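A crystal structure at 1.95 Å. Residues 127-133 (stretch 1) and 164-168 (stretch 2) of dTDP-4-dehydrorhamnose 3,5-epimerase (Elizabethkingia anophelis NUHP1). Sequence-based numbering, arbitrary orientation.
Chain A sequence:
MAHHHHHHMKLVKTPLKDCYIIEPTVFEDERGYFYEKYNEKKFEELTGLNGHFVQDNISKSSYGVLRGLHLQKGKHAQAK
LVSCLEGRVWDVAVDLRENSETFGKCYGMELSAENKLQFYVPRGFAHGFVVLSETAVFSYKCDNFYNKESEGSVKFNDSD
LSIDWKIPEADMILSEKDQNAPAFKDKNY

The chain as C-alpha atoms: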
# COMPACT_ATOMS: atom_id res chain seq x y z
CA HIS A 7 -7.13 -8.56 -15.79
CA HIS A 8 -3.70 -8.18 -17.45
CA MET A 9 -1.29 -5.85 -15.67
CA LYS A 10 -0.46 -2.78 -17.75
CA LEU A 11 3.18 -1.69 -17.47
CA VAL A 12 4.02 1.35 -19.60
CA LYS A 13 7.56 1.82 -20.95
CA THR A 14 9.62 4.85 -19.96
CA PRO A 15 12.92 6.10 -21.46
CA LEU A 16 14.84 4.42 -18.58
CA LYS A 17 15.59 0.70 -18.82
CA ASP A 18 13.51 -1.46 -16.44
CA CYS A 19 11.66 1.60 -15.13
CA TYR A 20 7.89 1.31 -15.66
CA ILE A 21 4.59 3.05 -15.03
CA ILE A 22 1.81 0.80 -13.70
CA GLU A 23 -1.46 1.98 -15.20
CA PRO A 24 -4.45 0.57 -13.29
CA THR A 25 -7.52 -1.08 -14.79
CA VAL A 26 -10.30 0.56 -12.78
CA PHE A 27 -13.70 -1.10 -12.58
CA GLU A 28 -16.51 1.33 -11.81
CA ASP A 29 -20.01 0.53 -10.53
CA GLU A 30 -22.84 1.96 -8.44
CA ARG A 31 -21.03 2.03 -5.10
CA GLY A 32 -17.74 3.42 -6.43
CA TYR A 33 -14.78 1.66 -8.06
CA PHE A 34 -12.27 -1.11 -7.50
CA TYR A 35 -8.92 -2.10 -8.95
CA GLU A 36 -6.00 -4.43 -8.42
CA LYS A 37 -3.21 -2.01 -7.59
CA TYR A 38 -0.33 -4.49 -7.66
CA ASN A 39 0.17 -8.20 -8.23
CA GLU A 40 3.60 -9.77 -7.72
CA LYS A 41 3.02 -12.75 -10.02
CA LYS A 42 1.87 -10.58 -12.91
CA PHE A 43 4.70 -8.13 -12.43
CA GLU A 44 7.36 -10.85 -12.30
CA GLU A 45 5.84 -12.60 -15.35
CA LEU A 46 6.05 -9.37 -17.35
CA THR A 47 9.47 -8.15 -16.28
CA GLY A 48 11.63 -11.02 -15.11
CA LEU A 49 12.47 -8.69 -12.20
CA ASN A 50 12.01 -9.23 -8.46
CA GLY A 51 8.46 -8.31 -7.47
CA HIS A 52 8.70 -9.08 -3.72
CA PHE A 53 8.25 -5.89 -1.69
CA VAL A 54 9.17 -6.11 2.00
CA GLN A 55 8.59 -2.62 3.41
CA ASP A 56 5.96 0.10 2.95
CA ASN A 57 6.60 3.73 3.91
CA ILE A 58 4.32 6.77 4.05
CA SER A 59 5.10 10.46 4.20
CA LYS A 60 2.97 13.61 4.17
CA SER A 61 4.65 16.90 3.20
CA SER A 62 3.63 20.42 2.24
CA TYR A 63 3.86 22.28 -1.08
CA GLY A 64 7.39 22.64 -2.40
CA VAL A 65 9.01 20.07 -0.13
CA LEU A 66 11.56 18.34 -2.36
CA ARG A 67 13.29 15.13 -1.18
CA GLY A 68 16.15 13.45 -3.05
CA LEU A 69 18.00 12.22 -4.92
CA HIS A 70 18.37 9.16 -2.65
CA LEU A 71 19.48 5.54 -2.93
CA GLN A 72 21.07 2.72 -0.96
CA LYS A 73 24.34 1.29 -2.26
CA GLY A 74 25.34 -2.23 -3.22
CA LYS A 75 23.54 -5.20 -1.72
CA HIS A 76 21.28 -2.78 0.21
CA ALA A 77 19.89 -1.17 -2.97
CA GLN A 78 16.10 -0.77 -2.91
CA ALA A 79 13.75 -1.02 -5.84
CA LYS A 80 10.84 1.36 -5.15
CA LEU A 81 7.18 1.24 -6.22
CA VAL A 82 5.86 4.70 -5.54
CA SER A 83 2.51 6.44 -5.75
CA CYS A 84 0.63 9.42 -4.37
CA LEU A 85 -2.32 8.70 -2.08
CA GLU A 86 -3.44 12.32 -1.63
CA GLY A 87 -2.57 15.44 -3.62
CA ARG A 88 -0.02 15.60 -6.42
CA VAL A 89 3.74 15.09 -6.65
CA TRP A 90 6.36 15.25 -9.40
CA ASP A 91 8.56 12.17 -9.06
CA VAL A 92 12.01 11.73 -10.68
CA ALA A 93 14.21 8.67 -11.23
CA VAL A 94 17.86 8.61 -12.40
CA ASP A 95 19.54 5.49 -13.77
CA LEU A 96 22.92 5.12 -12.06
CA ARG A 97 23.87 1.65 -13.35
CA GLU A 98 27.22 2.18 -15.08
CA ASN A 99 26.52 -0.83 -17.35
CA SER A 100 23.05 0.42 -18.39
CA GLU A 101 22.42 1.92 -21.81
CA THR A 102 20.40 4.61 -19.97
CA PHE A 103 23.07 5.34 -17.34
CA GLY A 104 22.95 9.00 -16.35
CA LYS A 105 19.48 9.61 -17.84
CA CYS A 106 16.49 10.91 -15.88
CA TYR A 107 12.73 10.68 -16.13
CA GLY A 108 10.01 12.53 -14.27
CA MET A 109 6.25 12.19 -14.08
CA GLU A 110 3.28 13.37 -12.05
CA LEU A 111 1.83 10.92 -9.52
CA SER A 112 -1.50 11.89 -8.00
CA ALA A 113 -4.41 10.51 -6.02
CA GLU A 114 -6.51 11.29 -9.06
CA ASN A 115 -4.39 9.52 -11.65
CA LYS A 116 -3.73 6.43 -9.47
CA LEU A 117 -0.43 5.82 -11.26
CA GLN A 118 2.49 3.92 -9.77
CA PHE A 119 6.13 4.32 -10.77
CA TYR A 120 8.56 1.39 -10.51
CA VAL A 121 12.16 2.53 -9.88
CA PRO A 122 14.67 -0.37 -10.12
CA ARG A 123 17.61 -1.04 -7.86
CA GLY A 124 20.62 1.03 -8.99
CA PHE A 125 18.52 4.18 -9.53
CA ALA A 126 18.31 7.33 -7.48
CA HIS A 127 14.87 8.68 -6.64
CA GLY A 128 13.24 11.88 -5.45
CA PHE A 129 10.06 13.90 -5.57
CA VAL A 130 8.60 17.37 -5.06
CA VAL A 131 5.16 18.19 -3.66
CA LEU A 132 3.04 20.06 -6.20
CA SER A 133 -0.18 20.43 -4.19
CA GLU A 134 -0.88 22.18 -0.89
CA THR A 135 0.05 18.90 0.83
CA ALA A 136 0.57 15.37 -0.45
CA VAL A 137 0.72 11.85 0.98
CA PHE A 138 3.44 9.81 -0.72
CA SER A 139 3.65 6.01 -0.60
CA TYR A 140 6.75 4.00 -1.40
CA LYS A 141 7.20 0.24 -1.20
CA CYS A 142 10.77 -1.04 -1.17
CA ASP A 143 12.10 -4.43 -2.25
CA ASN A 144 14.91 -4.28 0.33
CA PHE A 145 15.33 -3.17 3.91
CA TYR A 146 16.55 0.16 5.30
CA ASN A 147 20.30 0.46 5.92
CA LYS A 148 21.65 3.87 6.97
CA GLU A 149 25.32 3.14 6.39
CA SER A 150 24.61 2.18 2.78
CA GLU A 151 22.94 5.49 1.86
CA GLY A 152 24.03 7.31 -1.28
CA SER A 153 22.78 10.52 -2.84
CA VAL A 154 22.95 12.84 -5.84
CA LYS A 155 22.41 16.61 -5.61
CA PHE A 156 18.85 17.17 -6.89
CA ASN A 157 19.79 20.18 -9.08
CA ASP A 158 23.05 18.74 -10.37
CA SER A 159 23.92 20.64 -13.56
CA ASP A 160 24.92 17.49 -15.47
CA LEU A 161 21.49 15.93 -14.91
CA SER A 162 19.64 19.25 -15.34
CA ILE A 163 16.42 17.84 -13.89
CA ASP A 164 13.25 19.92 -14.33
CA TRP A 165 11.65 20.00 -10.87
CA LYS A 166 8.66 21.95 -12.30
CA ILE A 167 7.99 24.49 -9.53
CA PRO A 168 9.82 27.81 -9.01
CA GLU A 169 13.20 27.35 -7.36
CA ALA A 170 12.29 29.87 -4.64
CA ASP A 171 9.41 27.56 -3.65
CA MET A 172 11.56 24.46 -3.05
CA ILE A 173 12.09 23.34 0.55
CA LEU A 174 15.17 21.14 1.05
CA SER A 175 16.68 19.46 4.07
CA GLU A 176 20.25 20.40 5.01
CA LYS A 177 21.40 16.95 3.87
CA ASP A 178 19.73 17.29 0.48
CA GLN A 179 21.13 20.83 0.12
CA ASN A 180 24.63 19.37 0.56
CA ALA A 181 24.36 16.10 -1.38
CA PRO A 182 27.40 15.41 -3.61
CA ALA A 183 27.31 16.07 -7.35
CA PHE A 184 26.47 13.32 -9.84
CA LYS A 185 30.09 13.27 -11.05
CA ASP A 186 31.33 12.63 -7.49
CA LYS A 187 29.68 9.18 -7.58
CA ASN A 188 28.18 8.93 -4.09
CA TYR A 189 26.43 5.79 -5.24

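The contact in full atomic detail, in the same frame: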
# COMPACT_ATOMS: atom_id res chain seq x y z
N HIS A 127 16.28 8.33 -6.60
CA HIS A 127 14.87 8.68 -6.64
C HIS A 127 14.62 9.93 -5.81
O HIS A 127 15.24 10.14 -4.76
CB HIS A 127 13.99 7.53 -6.13
CG HIS A 127 12.58 7.94 -5.84
ND1 HIS A 127 12.12 8.17 -4.56
CD2 HIS A 127 11.54 8.20 -6.67
CE1 HIS A 127 10.86 8.56 -4.61
NE2 HIS A 127 10.48 8.59 -5.88
N GLY A 128 13.66 10.74 -6.26
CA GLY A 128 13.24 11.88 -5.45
C GLY A 128 11.90 12.38 -5.91
O GLY A 128 11.38 11.95 -6.94
N PHE A 129 11.33 13.32 -5.15
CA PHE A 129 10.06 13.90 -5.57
C PHE A 129 9.87 15.28 -4.96
O PHE A 129 10.50 15.63 -3.97
CB PHE A 129 8.89 13.00 -5.21
CG PHE A 129 8.53 12.99 -3.75
CD1 PHE A 129 7.51 13.79 -3.27
CD2 PHE A 129 9.19 12.14 -2.87
CE1 PHE A 129 7.15 13.76 -1.92
CE2 PHE A 129 8.84 12.11 -1.52
CZ PHE A 129 7.82 12.92 -1.04
N VAL A 130 8.97 16.06 -5.58
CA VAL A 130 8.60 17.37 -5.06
C VAL A 130 7.09 17.44 -4.94
O VAL A 130 6.37 16.87 -5.76
CB VAL A 130 9.12 18.51 -5.96
CG1 VAL A 130 8.51 18.37 -7.35
CG2 VAL A 130 8.79 19.89 -5.36
N VAL A 131 6.60 18.10 -3.89
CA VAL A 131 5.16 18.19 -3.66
C VAL A 131 4.62 19.33 -4.50
O VAL A 131 5.07 20.47 -4.37
CB VAL A 131 4.85 18.40 -2.17
CG1 VAL A 131 3.36 18.65 -1.99
CG2 VAL A 131 5.30 17.16 -1.35
N LEU A 132 3.64 19.04 -5.34
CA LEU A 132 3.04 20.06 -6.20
C LEU A 132 1.79 20.69 -5.61
O LEU A 132 1.45 21.83 -5.96
CB LEU A 132 2.67 19.45 -7.55
CG LEU A 132 3.81 18.76 -8.28
CD1 LEU A 132 3.26 18.07 -9.52
CD2 LEU A 132 4.87 19.80 -8.65
N SER A 133 1.07 19.95 -4.77
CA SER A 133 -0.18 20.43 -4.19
C SER A 133 0.05 21.06 -2.82
O SER A 133 1.16 21.10 -2.30
CB SER A 133 -1.18 19.29 -4.13
OG SER A 133 -0.52 18.14 -3.63
N ASP A 164 14.33 18.94 -14.46
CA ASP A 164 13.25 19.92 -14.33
C ASP A 164 12.37 19.53 -13.15
O ASP A 164 11.60 18.56 -13.23
CB ASP A 164 12.44 19.97 -15.62
CG ASP A 164 11.33 21.01 -15.59
OD1 ASP A 164 11.18 21.71 -14.57
OD2 ASP A 164 10.62 21.14 -16.62
N TRP A 165 12.45 20.28 -12.05
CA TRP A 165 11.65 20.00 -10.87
C TRP A 165 10.34 20.78 -10.87
O TRP A 165 9.66 20.83 -9.84
CB TRP A 165 12.46 20.26 -9.60
CG TRP A 165 13.52 19.22 -9.38
CD1 TRP A 165 14.85 19.32 -9.70
CD2 TRP A 165 13.34 17.90 -8.83
NE1 TRP A 165 15.50 18.15 -9.36
CE2 TRP A 165 14.59 17.27 -8.83
CE3 TRP A 165 12.23 17.21 -8.32
CZ2 TRP A 165 14.78 15.97 -8.35
CZ3 TRP A 165 12.41 15.92 -7.84
CH2 TRP A 165 13.67 15.31 -7.86
N LYS A 166 9.99 21.42 -11.99
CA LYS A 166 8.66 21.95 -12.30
C LYS A 166 8.26 23.23 -11.57
O LYS A 166 7.72 24.15 -12.19
CB LYS A 166 7.58 20.89 -12.04
CG LYS A 166 7.82 19.57 -12.78
CD LYS A 166 8.07 19.79 -14.26
CE LYS A 166 6.86 19.48 -15.10
NZ LYS A 166 7.26 19.37 -16.53
N ILE A 167 8.49 23.33 -10.27
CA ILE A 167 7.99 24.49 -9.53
C ILE A 167 9.09 25.54 -9.46
O ILE A 167 10.25 25.23 -9.76
CB ILE A 167 7.51 24.08 -8.13
CG1 ILE A 167 8.70 23.69 -7.25
CG2 ILE A 167 6.46 22.92 -8.26
CD1 ILE A 167 8.35 23.45 -5.78
N PRO A 168 8.77 26.79 -9.11
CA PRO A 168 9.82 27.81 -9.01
C PRO A 168 10.85 27.42 -7.97
O PRO A 168 10.52 26.85 -6.92
CB PRO A 168 9.04 29.07 -8.58
CG PRO A 168 7.65 28.83 -9.04
CD PRO A 168 7.43 27.36 -8.88

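This is a small, mainly apolar packing contact between a strand with the residues just after it and an irregular loop, with no hydrogen bond or salt bridge across it. The two sides together bury 279 Å².

Residues 127-131 form the end of a strand, in which side chains alternate. Val130 points toward the loop, while His127, Phe129 and Val131 point away from it. Gly128 has no side chain, and this matters here. An ideal CB on it would lie 3.3 Å from CH2 of Trp165, a tight approach. The bare backbone instead lets the indole come close, with Gly128 C 3.9 Å from Trp165 CH2.

Trp165 is the largest contributor from the loop. Its CA-to-CB bond runs sideways, but the m rotamer brings the ring end nearer the strand. The ring meets the strand with its edge: Phe129 CA lies 3.8 Å from Trp165 CZ3, and Val130 CG1 lies 4.0 Å from Trp165 CE3. Its polar NE1 is hydrogen-bonded elsewhere in the structure.

Val130 is buried and spans two loop residues. Its CG1 packs near Trp165, and also lies 3.7 Å from Trp165 O, while its CG2 lies 3.6 Å from CD1 of Ile167. Ile167 points toward the strand and also meets Leu132, whose CD2 is 3.5 Å from Ile167 CG2. Leu132 starts sideways, yet its end comes nearer, and its CD2 makes the contact. Branched aliphatic side chains suit these places because they fill space without needing polar partners.

The loop is held in shape by its own bonds. Ile167 N donates to Trp165 O at 2.8 Å, and Lys166 N donates to Asp164 OD1 at 2.9 Å. A long salt bridge joins Lys166 NZ to Asp164 OD2 at 3.8 Å. Lys166 touches the strand side only marginally, and its exposed end leads away.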